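Long-range contact in coenzyme F420-dependent N(5),N(10)-methenyltetrahydromethanopterin reductase-related protein (Desulfurobacterium thermolithotrophum DSM 11699, PDB 6HUZ), which binds an iron-guanylylpyridinol cofactor and, as a bacterial paralog of [Fe]-hydrogenase, uses tetrahydrofolate derivatives as substrates: residues 250-262 with 301-314. Numbering follows the deposited sequence. Where two conformers were deposited one is given.
With NA (sodium ion), chain I.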
loop_
_atom_site.group_PDB
_atom_site.type_symbol
_atom_site.label_atom_id
_atom_site.label_comp_id
_atom_site.label_asym_id
_atom_site.label_seq_id
_atom_site.Cartn_x
_atom_site.Cartn_y
_atom_site.Cartn_z
ATOM N N VAL A 250 -0.372 0.678 -9.545
ATOM C CA VAL A 250 -1.349 1.754 -9.824
ATOM C C VAL A 250 -0.583 2.980 -10.381
ATOM O O VAL A 250 -0.995 3.544 -11.382
ATOM C CB VAL A 250 -2.194 2.144 -8.575
ATOM C CG1 VAL A 250 -3.062 3.385 -8.872
ATOM C CG2 VAL A 250 -3.062 0.974 -8.118
ATOM N N THR A 251 0.531 3.379 -9.753
ATOM C CA THR A 251 1.290 4.546 -10.245
ATOM C C THR A 251 1.802 4.390 -11.645
ATOM O O THR A 251 1.712 5.300 -12.477
ATOM C CB THR A 251 2.501 4.819 -9.334
ATOM O OG1 THR A 251 2.010 5.206 -8.069
ATOM C CG2 THR A 251 3.454 5.918 -9.878
ATOM N N LYS A 252 2.396 3.258 -11.918
ATOM C CA LYS A 252 2.963 3.055 -13.221
ATOM C C LYS A 252 1.973 2.601 -14.280
ATOM O O LYS A 252 2.049 3.064 -15.421
ATOM C CB LYS A 252 4.064 1.988 -13.083
ATOM C CG LYS A 252 4.792 1.616 -14.349
ATOM C CD LYS A 252 5.784 2.650 -14.766
ATOM C CE LYS A 252 6.804 2.057 -15.709
ATOM N NZ LYS A 252 7.866 3.045 -16.013
ATOM N N TYR A 253 1.097 1.675 -13.945
ATOM C CA TYR A 253 0.200 1.090 -14.951
ATOM C C TYR A 253 -1.276 1.337 -14.769
ATOM O O TYR A 253 -2.060 0.835 -15.561
ATOM C CB TYR A 253 0.460 -0.447 -15.051
ATOM C CG TYR A 253 1.913 -0.864 -15.181
ATOM C CD1 TYR A 253 2.606 -0.691 -16.377
ATOM C CD2 TYR A 253 2.568 -1.511 -14.140
ATOM C CE1 TYR A 253 3.927 -1.131 -16.520
ATOM C CE2 TYR A 253 3.889 -1.914 -14.258
ATOM C CZ TYR A 253 4.569 -1.726 -15.449
ATOM O OH TYR A 253 5.884 -2.130 -15.516
ATOM N N GLY A 254 -1.660 2.118 -13.782
ATOM C CA GLY A 254 -3.072 2.417 -13.546
ATOM C C GLY A 254 -3.825 1.245 -12.948
ATOM O O GLY A 254 -3.283 0.152 -12.766
ATOM N N LEU A 255 -5.081 1.455 -12.663
ATOM C CA LEU A 255 -5.898 0.381 -12.080
ATOM C C LEU A 255 -6.049 -0.809 -13.016
ATOM O O LEU A 255 -6.171 -1.946 -12.571
ATOM C CB LEU A 255 -7.304 0.940 -11.776
ATOM C CG LEU A 255 -7.442 1.703 -10.455
ATOM C CD1 LEU A 255 -8.756 2.498 -10.438
ATOM C CD2 LEU A 255 -7.341 0.746 -9.271
ATOM N N GLU A 256 -6.080 -0.548 -14.312
ATOM C CA GLU A 256 -6.229 -1.621 -15.274
ATOM C C GLU A 256 -4.990 -2.509 -15.239
ATOM O O GLU A 256 -5.123 -3.697 -15.349
ATOM C CB GLU A 256 -6.531 -1.076 -16.686
ATOM C CG GLU A 256 -5.387 -0.358 -17.392
ATOM C CD GLU A 256 -5.312 1.146 -17.162
ATOM O OE1 GLU A 256 -5.683 1.607 -16.060
ATOM O OE2 GLU A 256 -4.877 1.869 -18.086
ATOM N N GLY A 257 -3.816 -1.927 -15.061
ATOM C CA GLY A 257 -2.579 -2.682 -14.999
ATOM C C GLY A 257 -2.528 -3.485 -13.707
ATOM O O GLY A 257 -2.157 -4.650 -13.714
ATOM N N LEU A 258 -2.931 -2.869 -12.606
ATOM C CA LEU A 258 -2.977 -3.496 -11.291
ATOM C C LEU A 258 -3.806 -4.765 -11.349
ATOM O O LEU A 258 -3.380 -5.811 -10.855
ATOM C CB LEU A 258 -3.639 -2.528 -10.288
ATOM C CG LEU A 258 -3.908 -3.152 -8.925
ATOM C CD1 LEU A 258 -2.614 -3.415 -8.174
ATOM C CD2 LEU A 258 -4.818 -2.269 -8.110
ATOM N N ILE A 259 -4.999 -4.661 -11.941
ATOM C CA ILE A 259 -5.915 -5.793 -12.052
ATOM C C ILE A 259 -5.329 -6.904 -12.953
ATOM O O ILE A 259 -5.348 -8.064 -12.561
ATOM C CB ILE A 259 -7.301 -5.324 -12.554
ATOM C CG1 ILE A 259 -8.011 -4.437 -11.488
ATOM C CG2 ILE A 259 -8.171 -6.521 -12.941
ATOM C CD1 ILE A 259 -9.120 -3.493 -12.078
ATOM N N LYS A 260 -4.813 -6.556 -14.147
ATOM C CA LYS A 260 -4.254 -7.562 -15.053
ATOM C C LYS A 260 -3.007 -8.239 -14.494
ATOM O O LYS A 260 -2.844 -9.455 -14.627
ATOM C CB LYS A 260 -3.891 -6.923 -16.399
ATOM C CG LYS A 260 -3.319 -7.906 -17.425
ATOM C CD LYS A 260 -4.345 -8.946 -17.841
ATOM C CE LYS A 260 -4.060 -9.527 -19.207
ATOM N NZ LYS A 260 -4.186 -8.519 -20.298
ATOM N N LEU A 261 -2.112 -7.474 -13.910
ATOM C CA LEU A 261 -0.891 -8.088 -13.402
ATOM C C LEU A 261 -1.044 -8.889 -12.107
ATOM O O LEU A 261 -0.426 -9.935 -12.012
ATOM C CB LEU A 261 0.199 -7.033 -13.289
ATOM C CG LEU A 261 0.565 -6.414 -14.661
ATOM C CD1 LEU A 261 1.267 -5.076 -14.481
ATOM C CD2 LEU A 261 1.405 -7.383 -15.490
ATOM N N LEU A 262 -1.843 -8.451 -11.120
ATOM C CA LEU A 262 -1.942 -9.257 -9.889
ATOM C C LEU A 262 -2.724 -10.567 -10.095
ATOM O O LEU A 262 -2.409 -11.592 -9.459
ATOM C CB LEU A 262 -2.592 -8.457 -8.745
ATOM C CG LEU A 262 -1.730 -7.409 -8.077
ATOM C CD1 LEU A 262 -2.532 -6.649 -7.022
ATOM C CD2 LEU A 262 -0.511 -8.054 -7.421
ATOM N N LEU A 301 -13.374 -1.606 -15.897
ATOM C CA LEU A 301 -11.965 -1.827 -15.570
ATOM C C LEU A 301 -11.489 -3.177 -16.049
ATOM O O LEU A 301 -10.346 -3.297 -16.505
ATOM C CB LEU A 301 -11.736 -1.712 -14.067
ATOM C CG LEU A 301 -11.849 -0.305 -13.470
ATOM C CD1 LEU A 301 -11.457 -0.319 -11.973
ATOM C CD2 LEU A 301 -10.959 0.693 -14.205
ATOM N N ILE A 302 -12.362 -4.202 -15.924
ATOM C CA ILE A 302 -12.077 -5.568 -16.350
ATOM C C ILE A 302 -11.809 -5.529 -17.849
ATOM O O ILE A 302 -10.936 -6.246 -18.312
ATOM C CB ILE A 302 -13.277 -6.508 -16.019
ATOM C CG1 ILE A 302 -13.564 -6.564 -14.505
ATOM C CG2 ILE A 302 -13.059 -7.924 -16.577
ATOM C CD1 ILE A 302 -12.354 -6.966 -13.586
ATOM N N LYS A 303 -12.534 -4.688 -18.602
ATOM C CA LYS A 303 -12.335 -4.568 -20.042
ATOM C C LYS A 303 -10.982 -3.901 -20.337
ATOM O O LYS A 303 -10.251 -4.357 -21.218
ATOM C CB LYS A 303 -13.498 -3.808 -20.707
ATOM C CG LYS A 303 -13.588 -4.040 -22.206
ATOM C CD LYS A 303 -14.103 -2.825 -22.958
ATOM C CE LYS A 303 -13.882 -2.953 -24.446
ATOM N NZ LYS A 303 -14.362 -1.753 -25.178
ATOM N N GLU A 304 -10.622 -2.844 -19.599
ATOM C CA GLU A 304 -9.325 -2.185 -19.817
ATOM C C GLU A 304 -8.198 -3.200 -19.496
ATOM O O GLU A 304 -7.220 -3.299 -20.238
ATOM C CB GLU A 304 -9.169 -0.950 -18.903
ATOM C CG GLU A 304 -10.148 0.175 -19.161
ATOM C CD GLU A 304 -9.965 1.367 -18.234
ATOM O OE1 GLU A 304 -8.906 1.438 -17.575
ATOM O OE2 GLU A 304 -10.867 2.234 -18.164
ATOM N N ALA A 305 -8.348 -3.958 -18.401
ATOM C CA ALA A 305 -7.345 -4.954 -17.985
ATOM C C ALA A 305 -7.120 -5.991 -19.065
ATOM O O ALA A 305 -5.985 -6.401 -19.296
ATOM C CB ALA A 305 -7.770 -5.626 -16.689
ATOM N N GLU A 306 -8.187 -6.403 -19.754
ATOM C CA GLU A 306 -8.072 -7.386 -20.827
ATOM C C GLU A 306 -7.267 -6.819 -22.014
ATOM O O GLU A 306 -6.591 -7.571 -22.702
ATOM C CB GLU A 306 -9.462 -7.866 -21.270
ATOM C CG GLU A 306 -10.130 -8.750 -20.227
ATOM C CD GLU A 306 -11.486 -9.301 -20.625
ATOM O OE1 GLU A 306 -12.415 -8.494 -20.862
ATOM O OE2 GLU A 306 -11.620 -10.544 -20.699
ATOM N N ASN A 307 -7.316 -5.503 -22.251
ATOM C CA ASN A 307 -6.558 -4.902 -23.358
ATOM C C ASN A 307 -5.214 -4.285 -22.881
ATOM O O ASN A 307 -4.560 -3.577 -23.648
ATOM C CB ASN A 307 -7.419 -3.823 -24.022
ATOM C CG ASN A 307 -8.734 -4.359 -24.556
ATOM O OD1 ASN A 307 -9.826 -3.948 -24.135
ATOM N ND2 ASN A 307 -8.657 -5.293 -25.497
ATOM N N PHE A 308 -4.806 -4.556 -21.622
ATOM C CA PHE A 308 -3.582 -3.996 -21.038
ATOM C C PHE A 308 -2.346 -4.792 -21.288
ATOM O O PHE A 308 -2.385 -6.011 -21.232
ATOM C CB PHE A 308 -3.731 -3.892 -19.511
ATOM C CG PHE A 308 -2.437 -3.515 -18.811
ATOM C CD1 PHE A 308 -1.990 -2.204 -18.808
ATOM C CD2 PHE A 308 -1.640 -4.486 -18.215
ATOM C CE1 PHE A 308 -0.769 -1.869 -18.206
ATOM C CE2 PHE A 308 -0.439 -4.147 -17.589
ATOM C CZ PHE A 308 0.002 -2.847 -17.607
ATOM N N SER A 309 -1.223 -4.106 -21.492
ATOM C CA SER A 309 0.064 -4.772 -21.677
ATOM C C SER A 309 1.131 -3.859 -21.058
ATOM O O SER A 309 1.096 -2.656 -21.328
ATOM C CB SER A 309 0.350 -5.003 -23.157
ATOM O OG SER A 309 1.296 -6.047 -23.305
ATOM N N PRO A 310 2.065 -4.344 -20.205
ATOM C CA PRO A 310 3.059 -3.416 -19.637
ATOM C C PRO A 310 4.021 -2.918 -20.723
ATOM O O PRO A 310 4.626 -3.727 -21.407
ATOM C CB PRO A 310 3.782 -4.262 -18.581
ATOM C CG PRO A 310 3.655 -5.661 -19.079
ATOM C CD PRO A 310 2.292 -5.730 -19.734
ATOM N N SER A 311 4.154 -1.605 -20.880
ATOM C CA SER A 311 5.035 -1.015 -21.906
ATOM C C SER A 311 6.509 -1.192 -21.574
ATOM O O SER A 311 7.308 -1.426 -22.469
ATOM C CB SER A 311 4.721 0.473 -22.074
ATOM O OG SER A 311 4.665 1.129 -20.818
ATOM N N GLU A 312 6.874 -1.071 -20.291
ATOM C CA GLU A 312 8.252 -1.235 -19.884
ATOM C C GLU A 312 8.338 -1.886 -18.498
ATOM O O GLU A 312 7.407 -1.790 -17.687
ATOM C CB GLU A 312 8.974 0.110 -19.923
ATOM C CG GLU A 312 8.413 1.139 -18.979
ATOM C CD GLU A 312 9.092 2.482 -19.135
ATOM O OE1 GLU A 312 9.086 3.026 -20.262
ATOM O OE2 GLU A 312 9.634 2.991 -18.129
ATOM N N PRO A 313 9.468 -2.555 -18.214
ATOM C CA PRO A 313 9.618 -3.204 -16.906
ATOM C C PRO A 313 9.863 -2.244 -15.755
ATOM O O PRO A 313 10.263 -1.103 -15.962
ATOM C CB PRO A 313 10.833 -4.112 -17.117
ATOM C CG PRO A 313 11.627 -3.446 -18.144
ATOM C CD PRO A 313 10.658 -2.764 -19.058
ATOM N N THR A 314 9.629 -2.719 -14.534
ATOM C CA THR A 314 9.867 -1.945 -13.327
ATOM C C THR A 314 9.991 -2.876 -12.145
ATOM O O THR A 314 9.673 -4.069 -12.237
ATOM C CB THR A 314 8.777 -0.890 -13.067
ATOM O OG1 THR A 314 9.255 -0.001 -12.042
ATOM C CG2 THR A 314 7.446 -1.508 -12.637
HETATM NA NA NA I . -5.285 4.530 -15.598
HETATM O O HOH W 1 -4.009 -8.379 -23.352
HETATM O O HOH W 2 -6.841 6.104 -17.227
#
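Phe-308 lays one ring face on the backbone of Gly-257, whose CA stands 3.5 Å from the ring centroid and almost on the ring normal, a CH-pi contact. A chi1 of 172°, which turns CG away from the backbone N, brings the ring onto helix 232-262 just past its kink. Around it stand the CB of Tyr-253, 3.5 Å from Phe-308 CZ, CD1 of Leu-261, CB of Lys-260 and CG of Glu-256. The Tyr-253 ring is steeply inclined to that of Phe-308, their planes 74° apart. Tyr-253 OH donates a 2.7 Å hydrogen bond to Glu-312 O, which lies near the ring plane, while CE1 packs on Pro-310 CB and CG2 of Thr-314 lies by the hydroxyl. Lys-252 covers a Tyr-253 face with CG; its NZ meets Glu-312 OE2 at 2.8 Å from above the carboxylate plane and also bridges to Glu-325 of the second subunit. In the conformer described, Lys-260 NZ donates to Ala-305 O (3.0 Å), which also accepts from Phe-308 N, and weakly to Phe-308 O, so tying down the chain beyond helix 299-306. Ile-259 CD1 packs on Leu-301 CB at 3.7 Å. Glu-256 and Glu-304 touch through their CB atoms (3.4 Å); their carboxylates are probably eased by sodium at Glu-256 OE1, a site shared with Lys-356 O and Glu-236 of the second subunit, and by that subunit's Arg-232 at Glu-304. The axes of 250-262 and 301-306 cross at -84°, and residues 307-314 run along the kinked helix, in the all-helical C-terminal part of an Hmd-family dimer, at the subunit interface.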